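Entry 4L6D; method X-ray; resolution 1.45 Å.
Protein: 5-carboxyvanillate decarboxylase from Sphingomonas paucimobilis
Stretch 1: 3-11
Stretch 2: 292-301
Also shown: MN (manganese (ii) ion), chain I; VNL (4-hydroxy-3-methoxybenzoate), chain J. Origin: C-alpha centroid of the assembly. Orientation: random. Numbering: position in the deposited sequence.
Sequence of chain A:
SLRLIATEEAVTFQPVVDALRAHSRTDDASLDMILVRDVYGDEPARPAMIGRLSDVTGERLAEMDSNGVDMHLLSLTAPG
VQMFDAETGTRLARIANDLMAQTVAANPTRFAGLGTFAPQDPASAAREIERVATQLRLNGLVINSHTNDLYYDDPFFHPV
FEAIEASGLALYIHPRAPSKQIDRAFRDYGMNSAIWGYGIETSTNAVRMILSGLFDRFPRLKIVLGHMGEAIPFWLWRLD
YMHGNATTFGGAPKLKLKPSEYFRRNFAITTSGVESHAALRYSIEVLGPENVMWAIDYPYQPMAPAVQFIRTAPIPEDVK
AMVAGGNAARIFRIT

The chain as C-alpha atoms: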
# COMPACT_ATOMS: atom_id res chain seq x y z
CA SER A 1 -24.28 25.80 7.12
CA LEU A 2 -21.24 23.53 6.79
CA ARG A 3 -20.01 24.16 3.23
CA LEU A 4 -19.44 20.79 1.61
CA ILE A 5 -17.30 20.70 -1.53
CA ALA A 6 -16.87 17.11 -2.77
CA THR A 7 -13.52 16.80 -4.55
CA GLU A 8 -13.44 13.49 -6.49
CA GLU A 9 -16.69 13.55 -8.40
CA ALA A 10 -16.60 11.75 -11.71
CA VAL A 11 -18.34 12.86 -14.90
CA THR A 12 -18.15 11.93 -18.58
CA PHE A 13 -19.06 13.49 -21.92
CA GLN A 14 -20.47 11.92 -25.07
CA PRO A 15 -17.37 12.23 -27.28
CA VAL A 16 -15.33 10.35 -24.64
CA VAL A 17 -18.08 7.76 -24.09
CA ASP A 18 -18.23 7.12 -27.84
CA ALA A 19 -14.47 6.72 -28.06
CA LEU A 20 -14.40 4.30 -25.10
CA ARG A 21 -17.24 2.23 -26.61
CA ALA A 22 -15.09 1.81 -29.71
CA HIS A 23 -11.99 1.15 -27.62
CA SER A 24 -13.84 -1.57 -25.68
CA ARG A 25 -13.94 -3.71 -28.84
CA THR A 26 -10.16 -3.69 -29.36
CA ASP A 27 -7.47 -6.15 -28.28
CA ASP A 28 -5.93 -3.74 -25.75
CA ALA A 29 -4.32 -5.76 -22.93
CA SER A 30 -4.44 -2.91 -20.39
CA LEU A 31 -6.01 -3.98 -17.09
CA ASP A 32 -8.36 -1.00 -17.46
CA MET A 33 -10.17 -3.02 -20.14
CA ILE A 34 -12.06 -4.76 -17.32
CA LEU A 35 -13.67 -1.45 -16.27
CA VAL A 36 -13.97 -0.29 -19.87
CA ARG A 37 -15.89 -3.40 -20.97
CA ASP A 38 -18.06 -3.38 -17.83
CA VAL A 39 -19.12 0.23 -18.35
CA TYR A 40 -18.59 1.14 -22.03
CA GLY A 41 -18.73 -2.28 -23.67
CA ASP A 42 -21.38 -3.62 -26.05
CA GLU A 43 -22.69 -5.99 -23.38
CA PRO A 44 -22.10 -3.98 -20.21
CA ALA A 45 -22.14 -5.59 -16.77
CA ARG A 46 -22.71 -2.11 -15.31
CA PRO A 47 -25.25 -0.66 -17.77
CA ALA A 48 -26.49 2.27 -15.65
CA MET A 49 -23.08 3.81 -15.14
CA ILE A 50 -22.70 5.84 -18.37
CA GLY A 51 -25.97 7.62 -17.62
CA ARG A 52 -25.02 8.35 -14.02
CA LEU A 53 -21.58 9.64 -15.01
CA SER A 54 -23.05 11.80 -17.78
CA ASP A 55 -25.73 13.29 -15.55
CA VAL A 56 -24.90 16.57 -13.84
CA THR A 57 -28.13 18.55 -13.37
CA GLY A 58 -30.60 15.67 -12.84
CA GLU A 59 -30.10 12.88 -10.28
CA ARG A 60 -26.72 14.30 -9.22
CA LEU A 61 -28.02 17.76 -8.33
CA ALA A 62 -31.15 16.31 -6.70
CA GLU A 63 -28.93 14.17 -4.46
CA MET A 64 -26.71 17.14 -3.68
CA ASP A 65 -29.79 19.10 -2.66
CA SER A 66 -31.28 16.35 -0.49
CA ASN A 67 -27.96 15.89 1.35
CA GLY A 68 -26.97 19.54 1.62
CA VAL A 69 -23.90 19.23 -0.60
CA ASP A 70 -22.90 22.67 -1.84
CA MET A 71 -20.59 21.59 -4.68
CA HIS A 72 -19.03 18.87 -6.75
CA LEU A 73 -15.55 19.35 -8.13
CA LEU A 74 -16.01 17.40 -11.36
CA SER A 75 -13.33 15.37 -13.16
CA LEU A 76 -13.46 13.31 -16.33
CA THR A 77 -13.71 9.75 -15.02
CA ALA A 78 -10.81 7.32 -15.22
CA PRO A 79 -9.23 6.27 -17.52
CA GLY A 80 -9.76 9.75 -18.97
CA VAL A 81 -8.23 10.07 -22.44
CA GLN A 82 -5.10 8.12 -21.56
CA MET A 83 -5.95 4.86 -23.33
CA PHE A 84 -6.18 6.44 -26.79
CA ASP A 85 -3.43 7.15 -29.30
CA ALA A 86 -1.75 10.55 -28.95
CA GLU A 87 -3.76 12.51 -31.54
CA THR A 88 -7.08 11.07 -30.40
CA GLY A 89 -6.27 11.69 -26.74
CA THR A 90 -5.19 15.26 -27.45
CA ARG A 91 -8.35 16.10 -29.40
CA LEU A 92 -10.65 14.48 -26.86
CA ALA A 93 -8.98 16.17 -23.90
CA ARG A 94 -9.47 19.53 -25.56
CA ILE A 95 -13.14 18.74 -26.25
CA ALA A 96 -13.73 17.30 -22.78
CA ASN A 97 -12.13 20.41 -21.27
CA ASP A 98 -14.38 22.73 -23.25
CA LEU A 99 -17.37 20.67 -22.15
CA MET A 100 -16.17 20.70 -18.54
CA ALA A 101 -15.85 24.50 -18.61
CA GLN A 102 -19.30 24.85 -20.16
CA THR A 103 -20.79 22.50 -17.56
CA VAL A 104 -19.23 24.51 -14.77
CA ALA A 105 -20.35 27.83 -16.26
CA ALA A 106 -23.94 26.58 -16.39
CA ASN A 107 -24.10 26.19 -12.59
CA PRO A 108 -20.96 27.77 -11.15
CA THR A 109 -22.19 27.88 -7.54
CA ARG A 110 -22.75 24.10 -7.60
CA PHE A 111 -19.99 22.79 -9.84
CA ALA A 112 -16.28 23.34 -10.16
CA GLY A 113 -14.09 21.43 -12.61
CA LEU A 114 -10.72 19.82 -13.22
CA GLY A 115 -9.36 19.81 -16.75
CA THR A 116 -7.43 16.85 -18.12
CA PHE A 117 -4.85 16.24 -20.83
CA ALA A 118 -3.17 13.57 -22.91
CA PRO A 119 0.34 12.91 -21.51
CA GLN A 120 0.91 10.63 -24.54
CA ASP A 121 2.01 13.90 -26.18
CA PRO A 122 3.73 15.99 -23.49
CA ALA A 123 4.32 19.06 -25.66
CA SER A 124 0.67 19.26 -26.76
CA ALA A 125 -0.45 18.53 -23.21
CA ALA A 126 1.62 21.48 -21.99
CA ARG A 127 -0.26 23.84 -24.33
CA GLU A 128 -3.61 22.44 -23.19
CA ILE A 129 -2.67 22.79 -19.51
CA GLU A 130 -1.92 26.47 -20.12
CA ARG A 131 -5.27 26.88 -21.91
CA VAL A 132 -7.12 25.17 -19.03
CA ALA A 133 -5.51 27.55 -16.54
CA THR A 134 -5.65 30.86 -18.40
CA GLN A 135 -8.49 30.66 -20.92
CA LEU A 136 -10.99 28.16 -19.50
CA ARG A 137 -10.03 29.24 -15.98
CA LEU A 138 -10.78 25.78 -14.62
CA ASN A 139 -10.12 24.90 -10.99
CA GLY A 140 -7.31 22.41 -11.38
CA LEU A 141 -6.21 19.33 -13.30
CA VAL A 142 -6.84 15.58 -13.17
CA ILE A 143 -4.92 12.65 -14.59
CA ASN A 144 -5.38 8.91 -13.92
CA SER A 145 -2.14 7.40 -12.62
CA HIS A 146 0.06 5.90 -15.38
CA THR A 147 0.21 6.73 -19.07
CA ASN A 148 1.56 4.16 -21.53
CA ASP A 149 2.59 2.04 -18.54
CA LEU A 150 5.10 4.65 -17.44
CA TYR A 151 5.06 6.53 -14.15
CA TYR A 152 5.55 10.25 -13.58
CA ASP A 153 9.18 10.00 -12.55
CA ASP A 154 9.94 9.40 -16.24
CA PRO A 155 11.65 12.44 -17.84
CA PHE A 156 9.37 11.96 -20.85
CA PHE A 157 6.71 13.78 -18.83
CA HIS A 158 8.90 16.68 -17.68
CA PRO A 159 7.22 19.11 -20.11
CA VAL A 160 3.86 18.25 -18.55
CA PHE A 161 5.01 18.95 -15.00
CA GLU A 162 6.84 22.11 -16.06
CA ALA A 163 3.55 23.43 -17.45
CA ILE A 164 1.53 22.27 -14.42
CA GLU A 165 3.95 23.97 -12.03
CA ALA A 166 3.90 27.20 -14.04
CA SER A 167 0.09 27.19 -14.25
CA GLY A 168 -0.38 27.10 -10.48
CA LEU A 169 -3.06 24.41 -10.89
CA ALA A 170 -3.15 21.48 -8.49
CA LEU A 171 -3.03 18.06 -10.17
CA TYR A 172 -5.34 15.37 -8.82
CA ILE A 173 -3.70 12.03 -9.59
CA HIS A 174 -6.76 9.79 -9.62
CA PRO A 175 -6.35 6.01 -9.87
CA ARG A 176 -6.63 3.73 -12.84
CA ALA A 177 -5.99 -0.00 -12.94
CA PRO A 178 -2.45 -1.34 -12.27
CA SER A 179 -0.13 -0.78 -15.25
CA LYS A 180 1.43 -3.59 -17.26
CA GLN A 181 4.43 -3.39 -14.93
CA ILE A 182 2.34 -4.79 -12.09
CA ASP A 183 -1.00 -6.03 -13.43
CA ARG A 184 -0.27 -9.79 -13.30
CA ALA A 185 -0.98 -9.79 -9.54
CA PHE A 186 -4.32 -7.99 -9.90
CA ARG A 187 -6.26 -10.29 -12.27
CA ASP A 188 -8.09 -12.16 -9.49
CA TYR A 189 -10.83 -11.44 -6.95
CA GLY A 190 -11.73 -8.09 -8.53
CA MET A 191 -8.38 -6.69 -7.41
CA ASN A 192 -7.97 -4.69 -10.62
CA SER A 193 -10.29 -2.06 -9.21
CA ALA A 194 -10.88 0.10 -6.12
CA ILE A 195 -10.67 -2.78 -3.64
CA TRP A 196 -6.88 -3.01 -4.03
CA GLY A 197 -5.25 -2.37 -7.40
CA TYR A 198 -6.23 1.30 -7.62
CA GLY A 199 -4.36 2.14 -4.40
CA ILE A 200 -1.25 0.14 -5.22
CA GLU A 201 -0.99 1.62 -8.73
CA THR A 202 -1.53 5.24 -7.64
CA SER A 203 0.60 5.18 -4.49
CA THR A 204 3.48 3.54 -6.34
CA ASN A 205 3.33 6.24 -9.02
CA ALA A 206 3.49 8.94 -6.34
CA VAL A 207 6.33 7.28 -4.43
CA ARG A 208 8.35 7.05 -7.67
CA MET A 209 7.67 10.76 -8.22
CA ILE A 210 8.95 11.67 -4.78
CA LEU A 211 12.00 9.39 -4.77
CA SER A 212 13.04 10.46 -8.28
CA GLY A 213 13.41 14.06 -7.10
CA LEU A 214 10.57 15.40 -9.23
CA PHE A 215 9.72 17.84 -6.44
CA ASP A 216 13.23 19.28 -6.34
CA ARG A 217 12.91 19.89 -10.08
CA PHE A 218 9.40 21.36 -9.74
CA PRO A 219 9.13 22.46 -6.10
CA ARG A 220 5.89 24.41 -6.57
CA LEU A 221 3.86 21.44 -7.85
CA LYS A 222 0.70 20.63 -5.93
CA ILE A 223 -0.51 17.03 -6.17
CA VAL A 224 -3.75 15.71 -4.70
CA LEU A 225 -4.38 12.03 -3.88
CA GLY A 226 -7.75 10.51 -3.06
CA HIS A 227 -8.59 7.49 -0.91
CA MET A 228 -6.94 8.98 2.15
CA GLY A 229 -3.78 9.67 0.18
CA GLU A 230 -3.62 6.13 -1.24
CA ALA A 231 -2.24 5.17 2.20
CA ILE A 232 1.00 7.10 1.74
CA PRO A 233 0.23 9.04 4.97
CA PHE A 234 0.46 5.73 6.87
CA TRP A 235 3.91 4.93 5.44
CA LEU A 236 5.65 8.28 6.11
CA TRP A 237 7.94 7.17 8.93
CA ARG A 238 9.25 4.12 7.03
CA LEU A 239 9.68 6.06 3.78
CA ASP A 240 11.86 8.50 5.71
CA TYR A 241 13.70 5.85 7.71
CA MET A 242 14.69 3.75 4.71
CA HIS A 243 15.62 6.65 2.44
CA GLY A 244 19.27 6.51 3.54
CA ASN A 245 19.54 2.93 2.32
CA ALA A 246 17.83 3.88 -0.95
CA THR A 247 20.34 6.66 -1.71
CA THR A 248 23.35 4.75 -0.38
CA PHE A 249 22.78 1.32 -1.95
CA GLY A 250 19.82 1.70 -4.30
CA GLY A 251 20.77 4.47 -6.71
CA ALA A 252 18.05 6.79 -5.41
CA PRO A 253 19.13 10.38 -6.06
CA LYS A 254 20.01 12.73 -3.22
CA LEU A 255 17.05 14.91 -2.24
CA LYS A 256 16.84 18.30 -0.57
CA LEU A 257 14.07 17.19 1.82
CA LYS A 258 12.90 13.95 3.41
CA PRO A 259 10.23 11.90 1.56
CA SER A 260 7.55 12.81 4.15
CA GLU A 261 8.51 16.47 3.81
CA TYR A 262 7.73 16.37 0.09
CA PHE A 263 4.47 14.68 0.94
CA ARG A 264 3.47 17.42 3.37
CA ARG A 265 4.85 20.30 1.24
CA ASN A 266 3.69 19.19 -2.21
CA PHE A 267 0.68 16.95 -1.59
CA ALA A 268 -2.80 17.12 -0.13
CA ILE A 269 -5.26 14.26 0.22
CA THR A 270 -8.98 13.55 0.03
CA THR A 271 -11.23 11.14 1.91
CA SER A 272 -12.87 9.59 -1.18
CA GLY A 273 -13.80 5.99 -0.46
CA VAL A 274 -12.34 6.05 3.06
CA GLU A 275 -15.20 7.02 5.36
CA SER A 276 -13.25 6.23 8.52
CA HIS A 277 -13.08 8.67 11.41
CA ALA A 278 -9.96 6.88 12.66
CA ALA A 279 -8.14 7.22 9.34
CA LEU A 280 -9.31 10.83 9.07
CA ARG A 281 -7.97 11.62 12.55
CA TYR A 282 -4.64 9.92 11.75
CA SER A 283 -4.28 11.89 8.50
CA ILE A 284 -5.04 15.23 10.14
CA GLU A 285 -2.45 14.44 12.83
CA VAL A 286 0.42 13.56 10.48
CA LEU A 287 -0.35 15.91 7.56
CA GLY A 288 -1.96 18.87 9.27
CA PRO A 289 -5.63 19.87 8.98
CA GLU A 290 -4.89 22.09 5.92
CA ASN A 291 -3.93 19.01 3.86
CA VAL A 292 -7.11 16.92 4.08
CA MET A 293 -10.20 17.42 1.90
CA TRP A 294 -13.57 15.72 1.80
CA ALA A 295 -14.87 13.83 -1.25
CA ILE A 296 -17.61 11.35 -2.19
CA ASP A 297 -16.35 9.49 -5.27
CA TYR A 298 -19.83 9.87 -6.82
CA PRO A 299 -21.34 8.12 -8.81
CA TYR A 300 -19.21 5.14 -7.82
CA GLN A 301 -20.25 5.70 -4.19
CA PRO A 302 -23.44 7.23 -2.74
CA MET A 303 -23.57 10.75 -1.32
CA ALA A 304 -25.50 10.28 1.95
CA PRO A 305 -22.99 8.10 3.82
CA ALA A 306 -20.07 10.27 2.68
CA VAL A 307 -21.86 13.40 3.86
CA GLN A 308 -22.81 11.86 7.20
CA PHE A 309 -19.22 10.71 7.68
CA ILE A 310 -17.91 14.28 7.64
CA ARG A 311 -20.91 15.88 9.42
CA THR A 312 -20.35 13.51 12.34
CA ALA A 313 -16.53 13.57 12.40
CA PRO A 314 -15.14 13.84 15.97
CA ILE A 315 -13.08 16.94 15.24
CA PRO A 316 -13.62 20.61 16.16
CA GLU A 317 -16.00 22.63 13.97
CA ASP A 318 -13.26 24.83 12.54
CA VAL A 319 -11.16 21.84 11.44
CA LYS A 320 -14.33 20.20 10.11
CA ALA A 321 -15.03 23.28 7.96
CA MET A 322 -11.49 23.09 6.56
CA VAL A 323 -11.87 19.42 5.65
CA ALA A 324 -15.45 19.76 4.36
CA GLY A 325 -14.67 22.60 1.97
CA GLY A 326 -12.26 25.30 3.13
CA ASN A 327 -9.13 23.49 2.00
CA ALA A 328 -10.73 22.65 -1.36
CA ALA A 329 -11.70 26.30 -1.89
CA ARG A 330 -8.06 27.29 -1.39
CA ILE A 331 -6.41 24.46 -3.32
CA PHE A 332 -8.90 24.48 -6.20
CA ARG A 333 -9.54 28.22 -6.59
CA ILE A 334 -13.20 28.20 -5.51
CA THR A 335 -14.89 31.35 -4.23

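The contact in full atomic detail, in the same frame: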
# COMPACT_ATOMS: atom_id res chain seq x y z
N ARG A 3 -20.18 24.18 4.68
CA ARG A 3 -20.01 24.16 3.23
C ARG A 3 -19.27 22.90 2.80
O ARG A 3 -18.10 22.69 3.14
CB ARG A 3 -19.27 25.40 2.73
CG ARG A 3 -19.25 25.49 1.20
CD ARG A 3 -18.42 26.67 0.71
NE ARG A 3 -18.72 27.01 -0.68
CZ ARG A 3 -18.05 27.91 -1.39
NH1 ARG A 3 -17.01 28.54 -0.85
NH2 ARG A 3 -18.41 28.17 -2.64
N LEU A 4 -19.98 22.05 2.07
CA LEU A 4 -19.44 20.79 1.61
C LEU A 4 -19.08 20.87 0.13
O LEU A 4 -19.95 21.08 -0.71
CB LEU A 4 -20.47 19.69 1.84
CG LEU A 4 -20.61 19.26 3.29
CD1 LEU A 4 -21.97 18.61 3.55
CD2 LEU A 4 -19.50 18.30 3.63
N ILE A 5 -17.79 20.73 -0.16
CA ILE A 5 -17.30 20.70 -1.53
C ILE A 5 -16.67 19.33 -1.76
O ILE A 5 -15.58 19.05 -1.26
CB ILE A 5 -16.26 21.83 -1.77
CG1 ILE A 5 -16.90 23.21 -1.54
CG2 ILE A 5 -15.67 21.71 -3.18
CD1 ILE A 5 -15.88 24.35 -1.55
N ALA A 6 -17.36 18.47 -2.50
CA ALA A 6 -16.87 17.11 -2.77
C ALA A 6 -15.82 17.14 -3.88
O ALA A 6 -16.07 17.69 -4.94
CB ALA A 6 -18.04 16.21 -3.15
N THR A 7 -14.65 16.56 -3.64
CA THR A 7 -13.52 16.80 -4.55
C THR A 7 -13.12 15.70 -5.53
O THR A 7 -12.16 15.90 -6.29
CB THR A 7 -12.25 17.22 -3.78
OG1 THR A 7 -11.95 16.24 -2.77
CG2 THR A 7 -12.46 18.58 -3.12
N GLU A 8 -13.81 14.56 -5.56
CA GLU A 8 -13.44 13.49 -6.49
C GLU A 8 -14.67 12.96 -7.22
O GLU A 8 -14.98 11.77 -7.17
CB GLU A 8 -12.72 12.33 -5.80
CG GLU A 8 -11.87 11.50 -6.80
CD GLU A 8 -11.29 10.23 -6.20
OE1 GLU A 8 -10.45 10.33 -5.28
OE2 GLU A 8 -11.69 9.13 -6.64
N GLU A 9 -15.36 13.86 -7.92
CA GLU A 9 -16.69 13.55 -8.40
C GLU A 9 -16.64 13.38 -9.90
O GLU A 9 -16.42 14.34 -10.64
CB GLU A 9 -17.67 14.64 -7.94
CG GLU A 9 -17.48 14.99 -6.45
CD GLU A 9 -17.35 13.75 -5.58
OE1 GLU A 9 -16.42 13.69 -4.73
OE2 GLU A 9 -18.17 12.82 -5.77
N ALA A 10 -16.81 12.14 -10.33
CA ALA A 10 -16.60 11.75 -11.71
C ALA A 10 -17.74 12.18 -12.62
O ALA A 10 -18.91 12.18 -12.23
CB ALA A 10 -16.42 10.24 -11.79
N VAL A 11 -17.38 12.49 -13.87
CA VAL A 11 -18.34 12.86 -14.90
C VAL A 11 -17.80 12.30 -16.23
O VAL A 11 -16.63 11.96 -16.32
CB VAL A 11 -18.51 14.40 -14.97
CG1 VAL A 11 -17.22 15.09 -15.48
CG2 VAL A 11 -19.71 14.80 -15.81
N VAL A 292 -6.09 17.95 4.25
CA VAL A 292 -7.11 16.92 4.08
C VAL A 292 -8.41 17.52 3.58
O VAL A 292 -8.94 18.44 4.19
CB VAL A 292 -7.37 16.16 5.40
CG1 VAL A 292 -8.34 15.00 5.16
CG2 VAL A 292 -6.06 15.67 6.00
N MET A 293 -8.94 16.96 2.49
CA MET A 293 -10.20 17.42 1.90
C MET A 293 -11.22 16.30 1.85
O MET A 293 -10.88 15.14 1.73
CB MET A 293 -9.95 17.91 0.48
CG MET A 293 -9.14 19.18 0.43
SD MET A 293 -8.72 19.69 -1.25
CE MET A 293 -7.39 18.56 -1.65
N TRP A 294 -12.49 16.68 1.92
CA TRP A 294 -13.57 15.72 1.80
C TRP A 294 -13.92 15.43 0.34
O TRP A 294 -13.76 16.29 -0.54
CB TRP A 294 -14.78 16.27 2.57
CG TRP A 294 -16.01 15.42 2.48
CD1 TRP A 294 -16.24 14.23 3.10
CD2 TRP A 294 -17.19 15.73 1.74
NE1 TRP A 294 -17.50 13.76 2.77
CE2 TRP A 294 -18.10 14.67 1.94
CE3 TRP A 294 -17.57 16.81 0.92
CZ2 TRP A 294 -19.37 14.66 1.36
CZ3 TRP A 294 -18.82 16.79 0.33
CH2 TRP A 294 -19.71 15.72 0.56
N ALA A 295 -14.39 14.21 0.08
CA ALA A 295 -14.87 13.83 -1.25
C ALA A 295 -15.91 12.73 -1.11
O ALA A 295 -16.05 12.15 -0.03
CB ALA A 295 -13.72 13.36 -2.15
N ILE A 296 -16.62 12.41 -2.20
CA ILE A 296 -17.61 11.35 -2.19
C ILE A 296 -17.18 10.17 -3.06
O ILE A 296 -17.41 9.01 -2.69
CB ILE A 296 -18.99 11.85 -2.68
CG1 ILE A 296 -19.48 13.02 -1.82
CG2 ILE A 296 -20.00 10.70 -2.70
CD1 ILE A 296 -20.61 13.79 -2.48
N ASP A 297 -16.56 10.47 -4.20
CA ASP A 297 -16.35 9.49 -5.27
C ASP A 297 -17.68 9.10 -5.95
O ASP A 297 -17.86 7.95 -6.37
CB ASP A 297 -15.60 8.24 -4.79
CG ASP A 297 -14.45 7.85 -5.70
OD1 ASP A 297 -14.46 8.26 -6.88
OD2 ASP A 297 -13.54 7.12 -5.24
N TYR A 298 -18.59 10.06 -6.07
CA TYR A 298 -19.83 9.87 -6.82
C TYR A 298 -19.47 9.80 -8.32
O TYR A 298 -18.56 10.49 -8.76
CB TYR A 298 -20.76 11.06 -6.54
CG TYR A 298 -22.09 10.95 -7.23
CD1 TYR A 298 -23.16 10.30 -6.63
CD2 TYR A 298 -22.29 11.49 -8.50
CE1 TYR A 298 -24.38 10.19 -7.26
CE2 TYR A 298 -23.50 11.38 -9.14
CZ TYR A 298 -24.55 10.74 -8.51
OH TYR A 298 -25.77 10.61 -9.13
N PRO A 299 -20.19 8.98 -9.12
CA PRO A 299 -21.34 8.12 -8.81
C PRO A 299 -20.95 6.70 -8.41
O PRO A 299 -21.83 5.84 -8.30
CB PRO A 299 -22.09 8.09 -10.14
CG PRO A 299 -21.01 8.12 -11.16
CD PRO A 299 -19.94 9.05 -10.58
N TYR A 300 -19.67 6.47 -8.20
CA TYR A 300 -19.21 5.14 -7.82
C TYR A 300 -19.54 4.80 -6.37
O TYR A 300 -19.60 3.63 -5.99
CB TYR A 300 -17.71 5.02 -8.11
CG TYR A 300 -17.38 5.21 -9.59
CD1 TYR A 300 -17.65 4.20 -10.52
CD2 TYR A 300 -16.83 6.40 -10.05
CE1 TYR A 300 -17.36 4.37 -11.87
CE2 TYR A 300 -16.53 6.58 -11.41
CZ TYR A 300 -16.80 5.56 -12.31
OH TYR A 300 -16.52 5.72 -13.65
N GLN A 301 -19.76 5.84 -5.56
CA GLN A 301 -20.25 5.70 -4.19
C GLN A 301 -21.39 6.68 -3.97
O GLN A 301 -21.48 7.70 -4.65
CB GLN A 301 -19.14 5.96 -3.18
CG GLN A 301 -18.02 4.94 -3.30
CD GLN A 301 -17.20 4.80 -2.03
OE1 GLN A 301 -16.08 4.33 -2.09
NE2 GLN A 301 -17.78 5.15 -0.89
MN MN I . -12.87 8.25 -8.25
C1 VNL J . -14.79 2.84 -9.54
CO1 VNL J . -14.74 3.53 -8.32
CO2 VNL J . -14.30 3.42 -10.73
CM1 VNL J . -14.20 4.83 -8.27
CM2 VNL J . -13.75 4.70 -10.70
OM VNL J . -13.24 5.34 -11.80
CZ VNL J . -13.70 5.43 -9.43
CC VNL J . -15.40 1.47 -9.58
CV VNL J . -13.24 4.68 -13.08
O1 VNL J . -16.11 1.05 -8.62
O2 VNL J . -15.25 0.78 -10.62
O3 VNL J . -13.47 6.77 -9.53
O HOH W 1 -13.42 19.11 0.38
O HOH W 2 -13.92 9.95 -9.16

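How do two segments almost 290 residues apart run together? Ala-6 lies beside Ala-295, Glu-8 beside Asp-297 and Glu-9 beside Tyr-298, so the chains advance in the same direction. The carbonyl Trp-294 O accepts from both Thr-7 N (3.2 Å) and Thr-7 OG1 (2.9 Å); farther along, Ala-10 N donates to Tyr-298 O at 2.9 Å.

What satisfies the backbone amides between these points? The carboxylate of Glu-9 does. Its OE1 accepts from Ile-296 N (2.8 Å), Asp-297 N (3.3 Å) and, within its own stretch, Glu-8 N (2.9 Å), while Glu-9 OE2 takes Tyr-298 N at 2.8 Å. One buried side chain thus serves three successive amides of the loop.

Why do two acidic groups tolerate close approach? Glu-8 OE2 and Asp-297 OD1 stand 2.9 Å apart without a hydrogen bond because both bind manganese, at 2.2 and 2.1 Å from MN. The ligand's VNL O3 (2.0 Å from MN) and a water, which also donates to Glu-8 O, join them.

Where is the contact apolar? Leu-4 CD2 sits over one face of the Trp-294 six-membered ring, 3.7 Å from its centroid, in a CH-pi contact. Ala-6 CB meets Ile-296 CD1 at 3.6 Å, and Ala-10 CB touches the Tyr-300 ring edge at CE2 (3.7 Å), leaving a face for VNL.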